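Local coordinates for protein methylocystis parvus OBBP MbnE (Methylocystis parvus OBBP, PDB 5ICQ) that probably binds the copper-chelating peptide methanobactin in the periplasm, as a solute-binding protein of the family 5 type that serves its uptake, at residues G320-V325 against I496-A501; Y360-S365 against Y566-F571. All blocks are in the same frame, centred on the assembly; numbering follows the deposited sequence.

Interaction 1 of 2, residues G320-V325 against I496-A501; sequences GLNGFV and IGQYVA
G323 and G497 face each other as an antiparallel hydrogen-bonded pair, with G323 N reaching G497 O at 3.0 Å and G497 N returning to G323 O at 2.9 Å. This is the tight, buried part of the contact. CG2 of V325 lies 3.8 Å from G497 N, over the side of G497 where a CB would stand, a position that probably only glycine tolerates. The same CG2 meets the Y499 ring at its edge and in its plane, near CE1 and OH; W513 stacks on the ring. Past the strand ends the pairing goes on: L321, which follows a cis peptide bond, exchanges backbone bonds with Y499, and A501 N closes on G320 O at 2.8 Å.

The loose part is the N322/Q498 end of the other face, where Q498 is exposed and its NE2 donates to N322 OD1 at 3.0 Å, the amide planes 37° apart. That face closes up again where I496 CG1 packs against F324 CD1 at 3.7 Å and Y462 meets the F324 ring. CG of F324 and CG1 of I496 both stand anti to the carbonyl carbon (chi1 -69° and -70°), which runs the two side chains alongside each other. Pairing segments 171 residues apart in the chain, this is an antiparallel piece of the mixed sheet of an alpha/beta lobe, as in periplasmic binding proteins.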
loop_
_atom_site.group_PDB
_atom_site.type_symbol
_atom_site.label_atom_id
_atom_site.label_comp_id
_atom_site.label_asym_id
_atom_site.label_seq_id
_atom_site.Cartn_x
_atom_site.Cartn_y
_atom_site.Cartn_z
ATOM N N GLY A 320 -0.321 -2.341 -9.207
ATOM C CA GLY A 320 0.207 -3.689 -9.059
ATOM C C GLY A 320 0.772 -3.893 -7.663
ATOM O O GLY A 320 0.705 -2.983 -6.841
ATOM N N LEU A 321 1.306 -5.080 -7.374
ATOM C CA LEU A 321 1.231 -6.230 -8.274
ATOM C C LEU A 321 0.673 -7.421 -7.491
ATOM O O LEU A 321 1.148 -7.729 -6.388
ATOM C CB LEU A 321 2.611 -6.579 -8.865
ATOM C CG LEU A 321 2.714 -7.835 -9.768
ATOM C CD1 LEU A 321 3.855 -7.696 -10.783
ATOM C CD2 LEU A 321 2.910 -9.130 -8.949
ATOM N N ASN A 322 -0.341 -8.064 -8.062
ATOM C CA ASN A 322 -0.827 -9.371 -7.644
ATOM C C ASN A 322 -0.455 -10.377 -8.723
ATOM O O ASN A 322 -0.320 -10.015 -9.894
ATOM C CB ASN A 322 -2.354 -9.402 -7.480
ATOM C CG ASN A 322 -2.873 -8.330 -6.569
ATOM O OD1 ASN A 322 -2.241 -7.984 -5.574
ATOM N ND2 ASN A 322 -4.049 -7.801 -6.897
ATOM N N GLY A 323 -0.308 -11.641 -8.342
ATOM C CA GLY A 323 0.030 -12.622 -9.364
ATOM C C GLY A 323 -0.019 -14.035 -8.838
ATOM O O GLY A 323 -0.092 -14.271 -7.628
ATOM N N PHE A 324 0.019 -14.986 -9.779
ATOM C CA PHE A 324 0.287 -16.377 -9.433
ATOM C C PHE A 324 1.746 -16.510 -9.023
ATOM O O PHE A 324 2.640 -16.232 -9.825
ATOM C CB PHE A 324 0.012 -17.311 -10.619
ATOM C CG PHE A 324 -1.441 -17.451 -10.989
ATOM C CD1 PHE A 324 -2.310 -18.204 -10.198
ATOM C CD2 PHE A 324 -1.922 -16.884 -12.160
ATOM C CE1 PHE A 324 -3.656 -18.351 -10.550
ATOM C CE2 PHE A 324 -3.254 -17.044 -12.532
ATOM C CZ PHE A 324 -4.122 -17.784 -11.717
ATOM N N VAL A 325 1.997 -16.967 -7.801
ATOM C CA VAL A 325 3.354 -17.067 -7.275
ATOM C C VAL A 325 3.840 -18.500 -7.415
ATOM O O VAL A 325 3.170 -19.427 -6.949
ATOM C CB VAL A 325 3.408 -16.640 -5.799
ATOM C CG1 VAL A 325 4.812 -16.866 -5.266
ATOM C CG2 VAL A 325 3.016 -15.172 -5.646
ATOM N N ILE A 496 -1.915 -17.450 -5.137
ATOM C CA ILE A 496 -2.025 -16.061 -5.578
ATOM C C ILE A 496 -1.524 -15.175 -4.450
ATOM O O ILE A 496 -1.937 -15.339 -3.297
ATOM C CB ILE A 496 -3.466 -15.720 -5.995
ATOM C CG1 ILE A 496 -3.780 -16.455 -7.303
ATOM C CG2 ILE A 496 -3.627 -14.208 -6.161
ATOM C CD1 ILE A 496 -5.244 -16.398 -7.733
ATOM N N GLY A 497 -0.598 -14.265 -4.769
ATOM C CA GLY A 497 0.011 -13.427 -3.762
ATOM C C GLY A 497 -0.065 -11.968 -4.159
ATOM O O GLY A 497 -0.271 -11.629 -5.323
ATOM N N GLN A 498 0.122 -11.101 -3.166
ATOM C CA GLN A 498 0.035 -9.660 -3.361
ATOM C C GLN A 498 1.340 -8.985 -2.951
ATOM O O GLN A 498 1.899 -9.289 -1.890
ATOM C CB GLN A 498 -1.144 -9.104 -2.562
ATOM C CG GLN A 498 -1.317 -7.617 -2.656
ATOM C CD GLN A 498 -2.676 -7.161 -2.154
ATOM O OE1 GLN A 498 -2.918 -7.102 -0.948
ATOM N NE2 GLN A 498 -3.573 -6.836 -3.086
ATOM N N TYR A 499 1.822 -8.065 -3.800
ATOM C CA TYR A 499 3.026 -7.251 -3.557
ATOM C C TYR A 499 2.639 -5.809 -3.890
ATOM O O TYR A 499 2.933 -5.331 -4.982
ATOM C CB TYR A 499 4.207 -7.727 -4.413
ATOM C CG TYR A 499 4.574 -9.169 -4.158
ATOM C CD1 TYR A 499 3.927 -10.203 -4.828
ATOM C CD2 TYR A 499 5.539 -9.495 -3.215
ATOM C CE1 TYR A 499 4.248 -11.532 -4.576
ATOM C CE2 TYR A 499 5.878 -10.825 -2.966
ATOM C CZ TYR A 499 5.231 -11.833 -3.657
ATOM O OH TYR A 499 5.545 -13.156 -3.409
ATOM N N VAL A 500 1.948 -5.138 -2.964
ATOM C CA VAL A 500 1.354 -3.836 -3.275
ATOM C C VAL A 500 2.446 -2.814 -3.562
ATOM O O VAL A 500 3.356 -2.617 -2.749
ATOM C CB VAL A 500 0.459 -3.362 -2.117
ATOM C CG1 VAL A 500 0.044 -1.897 -2.331
ATOM C CG2 VAL A 500 -0.776 -4.249 -1.975
ATOM N N ALA A 501 2.356 -2.153 -4.720
ATOM C CA ALA A 501 3.334 -1.133 -5.089
ATOM C C ALA A 501 3.148 0.128 -4.258
ATOM O O ALA A 501 2.033 0.512 -3.906
ATOM C CB ALA A 501 3.218 -0.757 -6.571
#

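Interaction 2 of 2, residues Y360-S365 against Y566-F571; sequences YTRTKS and YVVPLF
The rings of Y360 and F571 meet at a slant, their planes 33° apart and their centroids 5.1 Å apart, with Y360 CD2 coming within 3.4 Å of F571 CD1. Y356 meets the Y360 ring edge-to-face and also touches the F571 ring, and F348 packs on F571, which widens the pair into an aromatic cluster. The third flat group, the guanidinium of R362, works through its edge: P569 O and L570 O lie there near its plane, and V568 CG1 touches NH2. Side-on, NE and NH2 both grip P569 O, at 2.9 and 2.8 Å; NH2 comes in the carbonyl plane, NE from above it. A weak bond from NE to L570 O adds to this. Although CB of R362 points away, the bend at chi2 (76°) folds the chain back to these carbonyls.

R362 and F571 form an antiparallel non-hydrogen-bonded pair, and T363 N donates to L570 O at 2.9 Å, so that the short strand 361-362 becomes an edge addition to strand 567-572 in the large mixed sheet of this lobe. A leucine in place of R362 has no NE or NH2, and P569 O would probably be left without the two-nitrogen grip, with the weak bond to L570 O gone as well.

CB of P569 sits 3.2 Å from T363 O, a buried carbonyl oxygen without a polar partner. T363 OG1, anti to its carbonyl carbon (chi1 -60°), leans over F571 CA; it is hydrogen-bonded to H572 ND1 and to a water that donates a weak bond to F571 O.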
loop_
_atom_site.group_PDB
_atom_site.type_symbol
_atom_site.label_atom_id
_atom_site.label_comp_id
_atom_site.label_asym_id
_atom_site.label_seq_id
_atom_site.Cartn_x
_atom_site.Cartn_y
_atom_site.Cartn_z
ATOM N N TYR A 360 -10.409 -4.278 -16.495
ATOM C CA TYR A 360 -9.078 -4.295 -15.916
ATOM C C TYR A 360 -8.003 -4.152 -16.985
ATOM O O TYR A 360 -8.259 -4.247 -18.186
ATOM C CB TYR A 360 -8.864 -5.578 -15.126
ATOM C CG TYR A 360 -9.591 -5.621 -13.805
ATOM C CD1 TYR A 360 -9.585 -4.538 -12.944
ATOM C CD2 TYR A 360 -10.264 -6.769 -13.408
ATOM C CE1 TYR A 360 -10.227 -4.598 -11.712
ATOM C CE2 TYR A 360 -10.902 -6.839 -12.188
ATOM C CZ TYR A 360 -10.888 -5.761 -11.348
ATOM O OH TYR A 360 -11.530 -5.863 -10.134
ATOM N N THR A 361 -6.772 -3.925 -16.522
ATOM C CA THR A 361 -5.619 -3.856 -17.404
ATOM C C THR A 361 -4.520 -4.759 -16.850
ATOM O O THR A 361 -4.383 -4.908 -15.633
ATOM C CB THR A 361 -5.124 -2.392 -17.563
ATOM O OG1 THR A 361 -4.039 -2.343 -18.499
ATOM C CG2 THR A 361 -4.650 -1.851 -16.258
ATOM N N ARG A 362 -3.756 -5.386 -17.744
ATOM C CA ARG A 362 -2.712 -6.305 -17.293
ATOM C C ARG A 362 -1.668 -5.559 -16.471
ATOM O O ARG A 362 -1.259 -4.452 -16.825
ATOM C CB ARG A 362 -2.035 -6.981 -18.488
ATOM C CG ARG A 362 -1.147 -8.188 -18.101
ATOM C CD ARG A 362 -2.021 -9.429 -17.766
ATOM N NE ARG A 362 -1.246 -10.505 -17.138
ATOM C CZ ARG A 362 -0.615 -11.474 -17.808
ATOM N NH1 ARG A 362 -0.673 -11.524 -19.134
ATOM N NH2 ARG A 362 0.078 -12.392 -17.145
ATOM N N THR A 363 -1.241 -6.170 -15.361
ATOM C CA THR A 363 -0.107 -5.652 -14.602
ATOM C C THR A 363 1.208 -6.067 -15.263
ATOM O O THR A 363 1.453 -7.259 -15.495
ATOM C CB THR A 363 -0.171 -6.150 -13.160
ATOM O OG1 THR A 363 -1.394 -5.688 -12.569
ATOM C CG2 THR A 363 1.017 -5.604 -12.351
ATOM N N LYS A 364 2.053 -5.081 -15.577
ATOM C CA LYS A 364 3.268 -5.334 -16.350
ATOM C C LYS A 364 4.544 -5.080 -15.569
ATOM O O LYS A 364 5.633 -5.279 -16.116
ATOM C CB LYS A 364 3.271 -4.472 -17.627
ATOM C CG LYS A 364 2.028 -4.657 -18.475
ATOM C CD LYS A 364 2.229 -4.204 -19.918
ATOM C CE LYS A 364 2.191 -2.701 -20.058
ATOM N NZ LYS A 364 2.031 -2.301 -21.491
ATOM N N SER A 365 4.445 -4.654 -14.315
ATOM C CA SER A 365 5.600 -4.192 -13.562
ATOM C C SER A 365 5.245 -4.273 -12.089
ATOM O O SER A 365 4.065 -4.242 -11.726
ATOM C CB SER A 365 5.971 -2.753 -13.971
ATOM O OG SER A 365 6.794 -2.121 -13.007
ATOM N N TYR A 566 9.253 -14.864 -10.891
ATOM C CA TYR A 566 8.771 -15.419 -9.633
ATOM C C TYR A 566 7.258 -15.448 -9.579
ATOM O O TYR A 566 6.684 -16.226 -8.802
ATOM C CB TYR A 566 9.307 -14.606 -8.453
ATOM C CG TYR A 566 10.816 -14.562 -8.418
ATOM C CD1 TYR A 566 11.556 -15.686 -8.066
ATOM C CD2 TYR A 566 11.502 -13.396 -8.750
ATOM C CE1 TYR A 566 12.958 -15.652 -8.043
ATOM C CE2 TYR A 566 12.894 -13.354 -8.728
ATOM C CZ TYR A 566 13.607 -14.482 -8.382
ATOM O OH TYR A 566 14.975 -14.410 -8.360
ATOM N N VAL A 567 6.604 -14.598 -10.365
ATOM C CA VAL A 567 5.155 -14.467 -10.344
ATOM C C VAL A 567 4.676 -14.437 -11.786
ATOM O O VAL A 567 5.424 -14.080 -12.700
ATOM C CB VAL A 567 4.673 -13.194 -9.601
ATOM C CG1 VAL A 567 5.258 -13.113 -8.214
ATOM C CG2 VAL A 567 5.062 -11.961 -10.381
ATOM N N VAL A 568 3.428 -14.846 -11.992
ATOM C CA VAL A 568 2.711 -14.551 -13.229
ATOM C C VAL A 568 1.827 -13.346 -12.940
ATOM O O VAL A 568 0.839 -13.481 -12.197
ATOM C CB VAL A 568 1.878 -15.743 -13.714
ATOM C CG1 VAL A 568 1.181 -15.397 -15.050
ATOM C CG2 VAL A 568 2.767 -16.965 -13.883
ATOM N N PRO A 569 2.143 -12.164 -13.456
ATOM C CA PRO A 569 1.412 -10.964 -13.038
ATOM C C PRO A 569 -0.040 -11.067 -13.464
ATOM O O PRO A 569 -0.349 -11.571 -14.547
ATOM C CB PRO A 569 2.128 -9.823 -13.770
ATOM C CG PRO A 569 3.387 -10.414 -14.320
ATOM C CD PRO A 569 3.129 -11.881 -14.511
ATOM N N LEU A 570 -0.928 -10.575 -12.600
ATOM C CA LEU A 570 -2.348 -10.554 -12.914
ATOM C C LEU A 570 -2.731 -9.170 -13.445
ATOM O O LEU A 570 -2.248 -8.775 -14.511
ATOM C CB LEU A 570 -3.170 -10.977 -11.692
ATOM C CG LEU A 570 -3.083 -12.499 -11.468
ATOM C CD1 LEU A 570 -3.676 -12.909 -10.124
ATOM C CD2 LEU A 570 -3.776 -13.265 -12.603
ATOM N N PHE A 571 -3.577 -8.421 -12.743
ATOM C CA PHE A 571 -4.194 -7.256 -13.382
ATOM C C PHE A 571 -4.688 -6.272 -12.328
ATOM O O PHE A 571 -4.794 -6.601 -11.144
ATOM C CB PHE A 571 -5.339 -7.700 -14.295
ATOM C CG PHE A 571 -6.234 -8.731 -13.664
ATOM C CD1 PHE A 571 -7.303 -8.351 -12.878
ATOM C CD2 PHE A 571 -5.990 -10.085 -13.851
ATOM C CE1 PHE A 571 -8.126 -9.305 -12.286
ATOM C CE2 PHE A 571 -6.807 -11.040 -13.267
ATOM C CZ PHE A 571 -7.872 -10.650 -12.486
HETATM O O HOH W 1 -1.890 -6.615 -10.120
#

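Interactions 1 and 2 have their centres 8 Å apart and belong to one mixed sheet. Strand 322-326 runs between strand 494-498, its partner in interaction 1, and strand 567-572, which in turn carries strand 361-362 in interaction 2. The two contacts touch directly, through probable backbone hydrogen bonds from V568 N to F324 O and from L570 N to N322 O, while L321 CD1 packs on S365 O. Along the chain the segments alternate: 320-325, 360-365, 496-501, then 566-571. One lobe is thus tied together from pieces spread over some 250 residues, with helix 453-467 packing on F324, V568 and F571.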